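Local coordinates for ParM protein (PDB 3JS6) that is an actin-like plasmid segregation protein, probably assembling into filaments that move plasmid DNA copies apart before the cell divides, at residues Ile291-Phe305 against Ser313-Ser325. Numbering follows the deposited sequence.
Sequences IDRIIVTGGGANIHF and SDVFEKADDSQFS
Ile294 and Ile295 run parallel to Phe316 and Glu317 as neighbouring strands, tied by Ile294 N to Val315 O, Glu317 N to Ile294 O and a nearly straight bond from Val296 N to Glu317 O (2.9 Å, 172° at the hydrogen). On one face of the sheet, Ile294 CG2 and Val296 CG2 both reach CD2 of the Phe316 ring, each at 3.7 Å, while CD1 of Ile294 touches Val315 CG2. The other face carries a salt bridge: the Arg293 chain, bent at chi2 and chi3, brings NH1 to OE2 of the extended Glu317 at 2.7 Å, with OE2 in the guanidinium plane but NH1 above the carboxylate plane. Arg293 NE also bonds Asp292 O, which helps fix the guanidinium. This is a right-handed beta-alpha-beta crossover in the C-terminal actin-like domain; strand 293-297 lies between 185-191 and the edge strand 316-317, and the Gly298-Ala301 turn leads into the connecting helix. From that helix Phe305, CG anti to the backbone N (chi1 -178°), lays a ring face on Lys318 CB, 3.7 Å from the centroid. Lys318 then runs past Ala301, and its NZ donates to Ala319 O (3.0 Å) and Ser322 OG (3.1 Å). Water joins Val296 O to Ala319 N and Ser322 OG, tying the end of strand 293-297 to the loop that follows strand 316-317; another links Thr297 OG1 to Ser325 OG, itself bonded to Asp169.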
loop_
_atom_site.group_PDB
_atom_site.type_symbol
_atom_site.label_atom_id
_atom_site.label_comp_id
_atom_site.label_asym_id
_atom_site.label_seq_id
_atom_site.Cartn_x
_atom_site.Cartn_y
_atom_site.Cartn_z
ATOM N N ILE A 291 26.305 1.975 2.222
ATOM C CA ILE A 291 24.962 1.530 1.886
ATOM C C ILE A 291 24.973 0.750 0.572
ATOM O O ILE A 291 25.522 1.208 -0.420
ATOM C CB ILE A 291 24.033 2.738 1.805
ATOM C CG1 ILE A 291 24.095 3.490 3.142
ATOM C CG2 ILE A 291 22.598 2.290 1.534
ATOM C CD1 ILE A 291 23.520 4.909 3.096
ATOM N N ASP A 292 24.379 -0.439 0.567
ATOM C CA ASP A 292 24.360 -1.255 -0.648
ATOM C C ASP A 292 23.308 -0.815 -1.651
ATOM O O ASP A 292 23.493 -0.968 -2.852
ATOM C CB ASP A 292 24.164 -2.724 -0.286
ATOM C CG ASP A 292 25.252 -3.228 0.643
ATOM O OD1 ASP A 292 26.431 -2.923 0.367
ATOM O OD2 ASP A 292 24.939 -3.920 1.640
ATOM N N ARG A 293 22.199 -0.276 -1.162
ATOM C CA ARG A 293 21.139 0.192 -2.061
ATOM C C ARG A 293 20.131 1.023 -1.283
ATOM O O ARG A 293 19.895 0.806 -0.098
ATOM C CB ARG A 293 20.399 -1.002 -2.693
ATOM C CG ARG A 293 19.735 -0.754 -4.068
ATOM C CD ARG A 293 20.799 -0.603 -5.187
ATOM N NE ARG A 293 21.722 -1.744 -5.232
ATOM C CZ ARG A 293 21.445 -2.930 -5.775
ATOM N NH1 ARG A 293 20.267 -3.156 -6.349
ATOM N NH2 ARG A 293 22.336 -3.912 -5.711
ATOM N N ILE A 294 19.547 1.985 -1.961
ATOM C CA ILE A 294 18.512 2.807 -1.383
ATOM C C ILE A 294 17.399 2.659 -2.396
ATOM O O ILE A 294 17.552 3.039 -3.570
ATOM C CB ILE A 294 18.945 4.293 -1.291
ATOM C CG1 ILE A 294 20.088 4.448 -0.280
ATOM C CG2 ILE A 294 17.760 5.134 -0.930
ATOM C CD1 ILE A 294 20.771 5.831 -0.322
ATOM N N ILE A 295 16.290 2.076 -1.967
ATOM C CA ILE A 295 15.150 1.876 -2.843
ATOM C C ILE A 295 14.309 3.135 -2.694
ATOM O O ILE A 295 13.971 3.548 -1.572
ATOM C CB ILE A 295 14.337 0.622 -2.397
ATOM C CG1 ILE A 295 15.103 -0.663 -2.740
ATOM C CG2 ILE A 295 13.037 0.540 -3.129
ATOM C CD1 ILE A 295 16.098 -1.089 -1.761
ATOM N N VAL A 296 13.999 3.761 -3.821
ATOM C CA VAL A 296 13.219 4.997 -3.819
ATOM C C VAL A 296 11.812 4.585 -4.133
ATOM O O VAL A 296 11.566 4.021 -5.191
ATOM C CB VAL A 296 13.743 5.946 -4.904
ATOM C CG1 VAL A 296 13.018 7.283 -4.849
ATOM C CG2 VAL A 296 15.247 6.118 -4.713
ATOM N N THR A 297 10.882 4.855 -3.221
ATOM C CA THR A 297 9.490 4.451 -3.432
ATOM C C THR A 297 8.512 5.581 -3.031
ATOM O O THR A 297 8.941 6.687 -2.699
ATOM C CB THR A 297 9.209 3.142 -2.630
ATOM O OG1 THR A 297 7.984 2.561 -3.065
ATOM C CG2 THR A 297 9.143 3.416 -1.128
ATOM N N GLY A 298 7.213 5.316 -3.085
ATOM C CA GLY A 298 6.246 6.351 -2.729
ATOM C C GLY A 298 5.756 7.122 -3.943
ATOM O O GLY A 298 6.357 7.053 -5.014
ATOM N N GLY A 299 4.660 7.862 -3.780
ATOM C CA GLY A 299 4.119 8.627 -4.892
ATOM C C GLY A 299 5.126 9.601 -5.475
ATOM O O GLY A 299 5.051 9.977 -6.648
ATOM N N GLY A 300 6.083 10.015 -4.663
ATOM C CA GLY A 300 7.076 10.949 -5.151
ATOM C C GLY A 300 8.280 10.325 -5.836
ATOM O O GLY A 300 9.093 11.040 -6.413
ATOM N N ALA A 301 8.405 8.998 -5.782
ATOM C CA ALA A 301 9.552 8.338 -6.382
ATOM C C ALA A 301 9.787 8.739 -7.833
ATOM O O ALA A 301 10.900 9.074 -8.200
ATOM C CB ALA A 301 9.420 6.811 -6.287
ATOM N N ASN A 302 8.750 8.674 -8.646
ATOM C CA ASN A 302 8.879 9.042 -10.053
ATOM C C ASN A 302 9.366 10.467 -10.271
ATOM O O ASN A 302 10.065 10.763 -11.247
ATOM C CB ASN A 302 7.548 8.874 -10.776
ATOM C CG ASN A 302 7.330 7.462 -11.263
ATOM O OD1 ASN A 302 8.147 6.924 -12.011
ATOM N ND2 ASN A 302 6.225 6.853 -10.847
ATOM N N ILE A 303 9.000 11.348 -9.355
ATOM C CA ILE A 303 9.363 12.746 -9.475
ATOM C C ILE A 303 10.831 12.996 -9.167
ATOM O O ILE A 303 11.486 13.758 -9.870
ATOM C CB ILE A 303 8.493 13.610 -8.525
ATOM C CG1 ILE A 303 7.014 13.267 -8.720
ATOM C CG2 ILE A 303 8.735 15.087 -8.785
ATOM C CD1 ILE A 303 6.126 13.781 -7.618
ATOM N N HIS A 304 11.359 12.331 -8.137
ATOM C CA HIS A 304 12.742 12.570 -7.733
ATOM C C HIS A 304 13.832 11.562 -8.085
ATOM O O HIS A 304 15.003 11.879 -7.949
ATOM C CB HIS A 304 12.792 12.800 -6.219
ATOM C CG HIS A 304 11.693 13.673 -5.703
ATOM N ND1 HIS A 304 11.424 14.918 -6.230
ATOM C CD2 HIS A 304 10.820 13.498 -4.681
ATOM C CE1 HIS A 304 10.434 15.472 -5.553
ATOM N NE2 HIS A 304 10.049 14.632 -4.607
ATOM N N PHE A 305 13.461 10.362 -8.526
ATOM C CA PHE A 305 14.458 9.331 -8.838
ATOM C C PHE A 305 15.572 9.806 -9.789
ATOM O O PHE A 305 16.760 9.540 -9.564
ATOM C CB PHE A 305 13.756 8.075 -9.390
ATOM C CG PHE A 305 14.697 6.947 -9.696
ATOM C CD1 PHE A 305 14.938 6.561 -11.019
ATOM C CD2 PHE A 305 15.402 6.324 -8.674
ATOM C CE1 PHE A 305 15.875 5.577 -11.325
ATOM C CE2 PHE A 305 16.347 5.334 -8.963
ATOM C CZ PHE A 305 16.589 4.960 -10.298
ATOM N N SER A 313 25.957 8.054 -7.642
ATOM C CA SER A 313 25.955 6.965 -8.595
ATOM C C SER A 313 25.956 5.584 -7.952
ATOM O O SER A 313 26.482 5.381 -6.854
ATOM C CB SER A 313 27.175 7.100 -9.504
ATOM O OG SER A 313 28.353 7.181 -8.718
ATOM N N ASP A 314 25.346 4.643 -8.659
ATOM C CA ASP A 314 25.285 3.250 -8.247
ATOM C C ASP A 314 24.710 2.942 -6.875
ATOM O O ASP A 314 25.214 2.053 -6.193
ATOM C CB ASP A 314 26.679 2.635 -8.334
ATOM C CG ASP A 314 27.359 2.926 -9.655
ATOM O OD1 ASP A 314 26.702 2.778 -10.712
ATOM O OD2 ASP A 314 28.554 3.299 -9.636
ATOM N N VAL A 315 23.674 3.650 -6.448
ATOM C CA VAL A 315 23.111 3.325 -5.137
ATOM C C VAL A 315 21.596 3.389 -5.083
ATOM O O VAL A 315 20.963 2.629 -4.347
ATOM C CB VAL A 315 23.690 4.217 -4.016
ATOM C CG1 VAL A 315 23.219 5.656 -4.187
ATOM C CG2 VAL A 315 23.239 3.681 -2.667
ATOM N N PHE A 316 20.999 4.279 -5.865
ATOM C CA PHE A 316 19.565 4.381 -5.842
ATOM C C PHE A 316 18.938 3.416 -6.832
ATOM O O PHE A 316 19.455 3.205 -7.943
ATOM C CB PHE A 316 19.114 5.805 -6.180
ATOM C CG PHE A 316 19.518 6.834 -5.159
ATOM C CD1 PHE A 316 20.594 7.686 -5.401
ATOM C CD2 PHE A 316 18.788 6.987 -3.972
ATOM C CE1 PHE A 316 20.937 8.684 -4.482
ATOM C CE2 PHE A 316 19.123 7.981 -3.051
ATOM C CZ PHE A 316 20.204 8.838 -3.310
ATOM N N GLU A 317 17.808 2.846 -6.439
ATOM C CA GLU A 317 17.107 1.936 -7.325
ATOM C C GLU A 317 15.611 2.212 -7.244
ATOM O O GLU A 317 15.106 2.632 -6.206
ATOM C CB GLU A 317 17.394 0.487 -6.919
ATOM C CG GLU A 317 16.603 -0.539 -7.760
ATOM C CD GLU A 317 16.902 -1.968 -7.373
ATOM O OE1 GLU A 317 16.322 -2.880 -7.998
ATOM O OE2 GLU A 317 17.711 -2.180 -6.444
ATOM N N LYS A 318 14.885 1.978 -8.330
ATOM C CA LYS A 318 13.444 2.186 -8.315
ATOM C C LYS A 318 12.797 1.007 -9.013
ATOM O O LYS A 318 13.368 0.468 -9.969
ATOM C CB LYS A 318 13.059 3.462 -9.083
ATOM C CG LYS A 318 11.554 3.786 -9.034
ATOM C CD LYS A 318 11.166 4.880 -10.045
ATOM C CE LYS A 318 9.701 5.319 -9.880
ATOM N NZ LYS A 318 8.671 4.256 -10.177
ATOM N N ALA A 319 11.606 0.623 -8.554
ATOM C CA ALA A 319 10.853 -0.457 -9.188
ATOM C C ALA A 319 9.742 0.179 -10.027
ATOM O O ALA A 319 9.347 1.313 -9.758
ATOM C CB ALA A 319 10.231 -1.365 -8.114
ATOM N N ASP A 320 9.235 -0.528 -11.040
ATOM C CA ASP A 320 8.121 0.007 -11.843
ATOM C C ASP A 320 6.856 -0.122 -10.991
ATOM O O ASP A 320 6.786 -0.987 -10.130
ATOM C CB ASP A 320 7.917 -0.791 -13.134
ATOM C CG ASP A 320 8.840 -0.345 -14.259
ATOM O OD1 ASP A 320 8.865 0.866 -14.575
ATOM O OD2 ASP A 320 9.532 -1.216 -14.832
ATOM N N ASP A 321 5.858 0.720 -11.249
ATOM C CA ASP A 321 4.612 0.712 -10.487
ATOM C C ASP A 321 4.887 0.642 -8.997
ATOM O O ASP A 321 4.470 -0.310 -8.332
ATOM C CB ASP A 321 3.725 -0.463 -10.886
ATOM C CG ASP A 321 2.731 -0.101 -11.971
ATOM O OD1 ASP A 321 3.167 0.165 -13.113
ATOM O OD2 ASP A 321 1.508 -0.078 -11.682
ATOM N N SER A 322 5.594 1.648 -8.486
ATOM C CA SER A 322 5.938 1.727 -7.070
ATOM C C SER A 322 4.718 1.537 -6.157
ATOM O O SER A 322 4.857 1.088 -5.022
ATOM C CB SER A 322 6.597 3.078 -6.753
ATOM O OG SER A 322 7.842 3.229 -7.410
ATOM N N GLN A 323 3.529 1.871 -6.639
ATOM C CA GLN A 323 2.337 1.713 -5.810
ATOM C C GLN A 323 2.119 0.245 -5.430
ATOM O O GLN A 323 1.615 -0.049 -4.347
ATOM C CB GLN A 323 1.098 2.257 -6.539
ATOM C CG GLN A 323 0.886 1.635 -7.916
ATOM C CD GLN A 323 -0.108 2.392 -8.790
ATOM O OE1 GLN A 323 -0.228 2.114 -9.992
ATOM N NE2 GLN A 323 -0.829 3.344 -8.195
ATOM N N PHE A 324 2.504 -0.672 -6.308
ATOM C CA PHE A 324 2.335 -2.096 -6.020
ATOM C C PHE A 324 3.560 -2.835 -5.420
ATOM O O PHE A 324 3.518 -4.061 -5.196
ATOM C CB PHE A 324 1.848 -2.793 -7.287
ATOM C CG PHE A 324 0.444 -2.386 -7.694
ATOM C CD1 PHE A 324 0.231 -1.502 -8.753
ATOM C CD2 PHE A 324 -0.651 -2.860 -6.984
ATOM C CE1 PHE A 324 -1.075 -1.090 -9.101
ATOM C CE2 PHE A 324 -1.963 -2.457 -7.318
ATOM C CZ PHE A 324 -2.170 -1.569 -8.380
ATOM N N SER A 325 4.636 -2.102 -5.154
ATOM C CA SER A 325 5.852 -2.702 -4.591
ATOM C C SER A 325 5.617 -3.502 -3.320
ATOM O O SER A 325 6.102 -4.628 -3.206
ATOM C CB SER A 325 6.919 -1.635 -4.296
ATOM O OG SER A 325 7.741 -1.406 -5.424
HETATM O O HOH W 1 10.217 2.098 -6.557
HETATM O O HOH W 2 9.107 0.645 -4.664
HETATM O O HOH W 3 4.847 3.481 -3.197
HETATM O O HOH W 4 5.759 4.255 -9.836
#